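Local atomic coordinates of putative peptide ABC-transport system periplasmic peptide-binding protein (Campylobacter jejuni, PDB entry 4OEU), a protein that probably acts as the periplasmic solute-binding component of an ABC importer for peptides or related ligands, and here holds nickel, histidine and magnesium. Residues 12-17 with 166-171; 31-36 with 155-160. All coordinates share one frame; numbering follows the deposited sequence.

Contact 1: 12-17 with 166-171; sequences ENEIAR and VKWKKG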
loop_
_atom_site.group_PDB
_atom_site.type_symbol
_atom_site.label_atom_id
_atom_site.label_comp_id
_atom_site.label_asym_id
_atom_site.label_seq_id
_atom_site.Cartn_x
_atom_site.Cartn_y
_atom_site.Cartn_z
ATOM N N GLU A 12 8.838 -2.228 9.058
ATOM C CA GLU A 12 9.840 -1.470 8.313
ATOM C C GLU A 12 9.456 -0.002 8.126
ATOM O O GLU A 12 10.329 0.863 8.075
ATOM C CB GLU A 12 10.105 -2.111 6.942
ATOM C CG GLU A 12 8.919 -2.091 5.979
ATOM C CD GLU A 12 9.296 -2.515 4.562
ATOM O OE1 GLU A 12 10.411 -2.173 4.109
ATOM O OE2 GLU A 12 8.472 -3.186 3.900
ATOM N N ASN A 13 8.162 0.288 8.036
ATOM C CA ASN A 13 7.732 1.652 7.738
ATOM C C ASN A 13 7.143 2.354 8.953
ATOM O O ASN A 13 6.372 1.769 9.715
ATOM C CB ASN A 13 6.715 1.669 6.594
ATOM C CG ASN A 13 7.364 1.558 5.232
ATOM O OD1 ASN A 13 7.514 0.460 4.693
ATOM N ND2 ASN A 13 7.768 2.695 4.672
ATOM N N GLU A 14 7.486 3.628 9.093
ATOM C CA GLU A 14 7.038 4.447 10.212
ATOM C C GLU A 14 6.246 5.628 9.663
ATOM O O GLU A 14 6.462 6.040 8.524
ATOM C CB GLU A 14 8.247 4.922 11.026
ATOM C CG GLU A 14 7.941 5.538 12.378
ATOM C CD GLU A 14 9.207 5.969 13.106
ATOM O OE1 GLU A 14 10.311 5.775 12.547
ATOM O OE2 GLU A 14 9.101 6.493 14.236
ATOM N N ILE A 15 5.329 6.177 10.454
ATOM C CA ILE A 15 4.552 7.319 9.988
ATOM C C ILE A 15 4.739 8.486 10.953
ATOM O O ILE A 15 4.954 8.284 12.149
ATOM C CB ILE A 15 3.042 6.952 9.834
ATOM C CG1 ILE A 15 2.256 8.068 9.137
ATOM C CG2 ILE A 15 2.410 6.607 11.179
ATOM C CD1 ILE A 15 0.860 7.641 8.680
ATOM N N ALA A 16 4.656 9.705 10.430
ATOM C CA ALA A 16 4.858 10.900 11.244
ATOM C C ALA A 16 3.616 11.235 12.065
ATOM O O ALA A 16 3.722 11.747 13.183
ATOM C CB ALA A 16 5.252 12.078 10.369
ATOM N N ARG A 17 2.444 10.963 11.499
ATOM C CA ARG A 17 1.180 11.315 12.145
ATOM C C ARG A 17 0.250 10.101 12.301
ATOM O O ARG A 17 -0.265 9.559 11.312
ATOM C CB ARG A 17 0.488 12.427 11.344
ATOM C CG ARG A 17 1.311 13.713 11.235
ATOM C CD ARG A 17 0.650 14.737 10.333
ATOM N NE ARG A 17 0.688 14.329 8.932
ATOM C CZ ARG A 17 0.307 15.096 7.915
ATOM N NH1 ARG A 17 -0.149 16.319 8.148
ATOM N NH2 ARG A 17 0.383 14.638 6.664
ATOM N N VAL A 166 0.634 4.757 24.356
ATOM C CA VAL A 166 1.358 5.010 25.604
ATOM C C VAL A 166 2.452 6.065 25.433
ATOM O O VAL A 166 2.372 7.148 26.017
ATOM C CB VAL A 166 1.994 3.723 26.165
ATOM C CG1 VAL A 166 2.845 4.039 27.393
ATOM C CG2 VAL A 166 0.913 2.711 26.506
ATOM N N LYS A 167 3.474 5.742 24.644
ATOM C CA LYS A 167 4.555 6.686 24.387
ATOM C C LYS A 167 5.288 6.359 23.089
ATOM O O LYS A 167 5.222 5.234 22.584
ATOM C CB LYS A 167 5.535 6.721 25.563
ATOM C CG LYS A 167 6.387 5.478 25.753
ATOM C CD LYS A 167 7.252 5.644 27.003
ATOM C CE LYS A 167 8.418 4.665 27.048
ATOM N NZ LYS A 167 8.052 3.321 27.579
ATOM N N TRP A 168 5.966 7.363 22.544
ATOM C CA TRP A 168 6.592 7.244 21.233
ATOM C C TRP A 168 8.041 7.737 21.231
ATOM O O TRP A 168 8.297 8.930 21.401
ATOM C CB TRP A 168 5.752 8.014 20.211
ATOM C CG TRP A 168 6.166 7.877 18.779
ATOM C CD1 TRP A 168 7.236 7.185 18.279
ATOM C CD2 TRP A 168 5.488 8.437 17.651
ATOM N NE1 TRP A 168 7.270 7.296 16.911
ATOM C CE2 TRP A 168 6.207 8.059 16.500
ATOM C CE3 TRP A 168 4.345 9.230 17.505
ATOM C CZ2 TRP A 168 5.819 8.444 15.218
ATOM C CZ3 TRP A 168 3.963 9.614 16.237
ATOM C CH2 TRP A 168 4.697 9.221 15.107
ATOM N N LYS A 169 8.980 6.811 21.060
ATOM C CA LYS A 169 10.377 7.166 20.816
ATOM C C LYS A 169 10.621 7.156 19.315
ATOM O O LYS A 169 10.665 6.097 18.687
ATOM C CB LYS A 169 11.329 6.201 21.526
ATOM C CG LYS A 169 11.334 6.311 23.045
ATOM C CD LYS A 169 12.361 7.329 23.529
ATOM C CE LYS A 169 12.644 7.158 25.012
ATOM N NZ LYS A 169 13.180 5.802 25.324
ATOM N N LYS A 170 10.755 8.343 18.737
ATOM C CA LYS A 170 10.758 8.477 17.288
ATOM C C LYS A 170 12.030 7.892 16.673
ATOM O O LYS A 170 13.143 8.182 17.113
ATOM C CB LYS A 170 10.563 9.946 16.907
ATOM C CG LYS A 170 9.170 10.453 17.317
ATOM C CD LYS A 170 8.887 11.887 16.896
ATOM C CE LYS A 170 7.493 12.304 17.350
ATOM N NZ LYS A 170 7.335 12.198 18.828
ATOM N N GLY A 171 11.841 7.057 15.652
ATOM C CA GLY A 171 12.933 6.321 15.038
ATOM C C GLY A 171 13.280 5.060 15.814
ATOM O O GLY A 171 14.124 4.268 15.386
#
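E14 reaches across to W168 and G171 with a single carboxylate oxygen, and both hydrogen bonds of the contact end on it. The straighter comes from G171 N, 3.1 Å from E14 OE2 with 170° at the hydrogen, and it uses the syn lone pair of that oxygen. The other, from W168 NE1 to E14 OE2 at 3.3 Å, is weak. OE2 lies in the plane of the indole at its edge, while the carboxylate itself is turned 47° from the ring. A fully extended chain, with CG anti to the backbone nitrogen of E14 (chi1 -168°), carries the carboxylate this far from its own backbone.

The two donor residues belong to a beta-hairpin: strand 163-169, an outer strand of a four-stranded mixed sheet, pairs antiparallel with 173-178. V166 and K167 together face E175, a classic beta bulge, and the salt bridge from K167 to E175 lies at the same place. G171 sits in the turn, with a positive phi that suits glycine.

Close carbon-oxygen contacts form the second kind of interaction. The six-membered end of the indole presents its rim to two successive carbonyls, W168 CH2 lying 3.1 Å from I15 O and 3.3 Å from A16 O. Both oxygens stay near the ring plane, so the indole meets 12-17 edge-on.

Over one indole face lies K170 CG of the same segment, 3.7 Å above the ring plane and displaced toward the rim; V174 on strand 173-178 and I18 also touch W168.

Contact 2: 31-36 with 155-160; sequences NLVFSG and QNPIGT. With MG (magnesium ion), chain E.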
loop_
_atom_site.group_PDB
_atom_site.type_symbol
_atom_site.label_atom_id
_atom_site.label_comp_id
_atom_site.label_asym_id
_atom_site.label_seq_id
_atom_site.Cartn_x
_atom_site.Cartn_y
_atom_site.Cartn_z
ATOM N N ASN A 31 -4.222 1.120 12.517
ATOM C CA ASN A 31 -5.253 0.108 12.760
ATOM C C ASN A 31 -5.218 -0.433 14.206
ATOM O O ASN A 31 -6.132 -1.136 14.627
ATOM C CB ASN A 31 -5.128 -1.051 11.762
ATOM C CG ASN A 31 -6.427 -1.856 11.631
ATOM O OD1 ASN A 31 -7.517 -1.288 11.574
ATOM N ND2 ASN A 31 -6.310 -3.183 11.597
ATOM N N LEU A 32 -4.164 -0.106 14.960
ATOM C CA LEU A 32 -4.077 -0.484 16.376
ATOM C C LEU A 32 -4.848 0.495 17.251
ATOM O O LEU A 32 -5.643 0.099 18.119
ATOM C CB LEU A 32 -2.620 -0.531 16.843
ATOM C CG LEU A 32 -1.637 -1.460 16.129
ATOM C CD1 LEU A 32 -0.227 -1.284 16.670
ATOM C CD2 LEU A 32 -2.076 -2.889 16.282
ATOM N N VAL A 33 -4.605 1.779 17.011
ATOM C CA VAL A 33 -5.215 2.845 17.795
ATOM C C VAL A 33 -6.668 3.084 17.394
ATOM O O VAL A 33 -7.533 3.276 18.254
ATOM C CB VAL A 33 -4.436 4.173 17.636
ATOM C CG1 VAL A 33 -5.061 5.268 18.490
ATOM C CG2 VAL A 33 -2.968 3.983 17.993
ATOM N N PHE A 34 -6.931 3.059 16.092
ATOM C CA PHE A 34 -8.244 3.419 15.588
ATOM C C PHE A 34 -9.020 2.223 15.045
ATOM O O PHE A 34 -8.448 1.173 14.755
ATOM C CB PHE A 34 -8.127 4.480 14.494
ATOM C CG PHE A 34 -7.404 5.722 14.927
ATOM C CD1 PHE A 34 -8.098 6.784 15.488
ATOM C CD2 PHE A 34 -6.022 5.824 14.790
ATOM C CE1 PHE A 34 -7.434 7.936 15.892
ATOM C CE2 PHE A 34 -5.353 6.973 15.188
ATOM C CZ PHE A 34 -6.056 8.029 15.740
ATOM N N SER A 35 -10.333 2.406 14.920
ATOM C CA SER A 35 -11.203 1.441 14.260
ATOM C C SER A 35 -12.160 2.209 13.366
ATOM O O SER A 35 -12.543 3.333 13.688
ATOM C CB SER A 35 -11.974 0.588 15.276
ATOM O OG SER A 35 -12.747 1.385 16.157
ATOM N N GLY A 36 -12.514 1.620 12.230
ATOM C CA GLY A 36 -13.433 2.251 11.302
ATOM C C GLY A 36 -14.847 1.737 11.473
ATOM O O GLY A 36 -15.115 0.943 12.369
ATOM N N GLN A 155 0.608 13.056 17.381
ATOM C CA GLN A 155 1.689 12.374 18.091
ATOM C C GLN A 155 1.219 11.901 19.470
ATOM O O GLN A 155 1.996 11.325 20.230
ATOM C CB GLN A 155 2.912 13.290 18.224
ATOM C CG GLN A 155 3.617 13.575 16.902
ATOM C CD GLN A 155 2.929 14.670 16.104
ATOM O OE1 GLN A 155 2.510 15.690 16.659
ATOM N NE2 GLN A 155 2.800 14.461 14.799
ATOM N N ASN A 156 -0.048 12.158 19.788
ATOM C CA ASN A 156 -0.662 11.634 21.009
ATOM C C ASN A 156 -2.121 11.240 20.737
ATOM O O ASN A 156 -3.041 11.879 21.243
ATOM C CB ASN A 156 -0.576 12.674 22.133
ATOM C CG ASN A 156 -1.029 12.130 23.484
ATOM O OD1 ASN A 156 -0.825 10.954 23.796
ATOM N ND2 ASN A 156 -1.643 12.989 24.292
ATOM N N PRO A 157 -2.328 10.186 19.921
ATOM C CA PRO A 157 -3.657 9.869 19.376
ATOM C C PRO A 157 -4.599 9.149 20.338
ATOM O O PRO A 157 -4.174 8.303 21.122
ATOM C CB PRO A 157 -3.330 8.964 18.183
ATOM C CG PRO A 157 -2.087 8.251 18.606
ATOM C CD PRO A 157 -1.298 9.247 19.431
ATOM N N ILE A 158 -5.882 9.493 20.245
ATOM C CA ILE A 158 -6.954 8.806 20.963
ATOM C C ILE A 158 -7.913 8.174 19.956
ATOM O O ILE A 158 -8.434 8.870 19.081
ATOM C CB ILE A 158 -7.736 9.772 21.883
ATOM C CG1 ILE A 158 -6.822 10.356 22.965
ATOM C CG2 ILE A 158 -8.914 9.062 22.531
ATOM C CD1 ILE A 158 -6.310 9.327 23.951
ATOM N N GLY A 159 -8.116 6.861 20.052
ATOM C CA GLY A 159 -9.004 6.160 19.136
ATOM C C GLY A 159 -9.973 5.189 19.792
ATOM O O GLY A 159 -10.179 5.222 21.009
ATOM N N THR A 160 -10.565 4.314 18.980
ATOM C CA THR A 160 -11.453 3.267 19.484
ATOM C C THR A 160 -10.897 1.871 19.252
ATOM O O THR A 160 -11.566 0.877 19.521
ATOM C CB THR A 160 -12.850 3.337 18.833
ATOM O OG1 THR A 160 -12.706 3.348 17.405
ATOM C CG2 THR A 160 -13.594 4.587 19.279
HETATM MG MG MG E . -9.563 -1.299 11.566
HETATM O O HOH W 1 -9.585 -3.295 11.526
HETATM O O HOH W 2 -9.452 -1.132 13.938
HETATM O O HOH W 3 -11.079 5.210 15.865
HETATM O O HOH W 4 -11.973 -1.257 11.581
HETATM O O HOH W 5 -9.598 0.905 11.069
HETATM O O HOH W 6 -9.538 -1.778 9.542
#
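V33, T160 and P157 bury the most surface where the end of the short helix 30-33 meets the loop leading into strand 163-169, within a solute-binding protein of the periplasmic binding protein clan. V33 is the apolar centre. Its CG1, set anti to the backbone nitrogen (chi1 -178°), lies 4.1 Å from P157 CB, and the two side chains cross at about a right angle. P157 CB is shared: F34 CZ comes within 3.8 Å of it, while V33 CG1 also lies over one face of the F34 ring. F165 and I18 add further packing on the proline.

The backbones draw together beyond this cluster. G159 CA approaches V33 O at 3.4 Å in a CA-H...O contact with 134° at the hydrogen, a closeness that fits the lack of a side chain on G159 facing that way.

T160 closes the other end through its hydroxyl. S35 OG and T160 OG1 are paired as a hydrogen bond, but their modelled separation of 2.3 Å is too short to be trusted, and either may donate. Y183 gives S35 OG a second hydroxyl partner. More secure is water 3, in the F34 ring plane at its edge, which accepts from S35 N at 3.1 Å and from T160 N at 3.3 Å.

N31, near the start of the same helix, carries the magnesium site, where one protein oxygen and five waters form an octahedron. Two of these waters tie it to the backbone, water 2 donating to F34 O and water 4 accepting from G36 N; opposite water 4, N31 OD1 binds the magnesium at 2.0 Å.

Along the chain the order is 12-17, 31-36, 155-160, 166-171, so contact 2 falls within the span that contact 1 closes. Their centres are about 13 Å apart, on the same side of the chain's centre. They also touch: Q155 NE2 lies 3.3 Å from A16 O, a probable hydrogen bond, and Q155 packs against W168. Both relate to one mixed sheet, whose outer strands are 6-11 and 163-169: segment 12-17 follows the first, while 155-160 runs toward the second and 166-171 holds its end and the turn after it. Segment 12-17 thus lies near two ligand sites: N13 touches the bound histidine, and the I15 side chain is about 11 Å from that of N31, which binds magnesium.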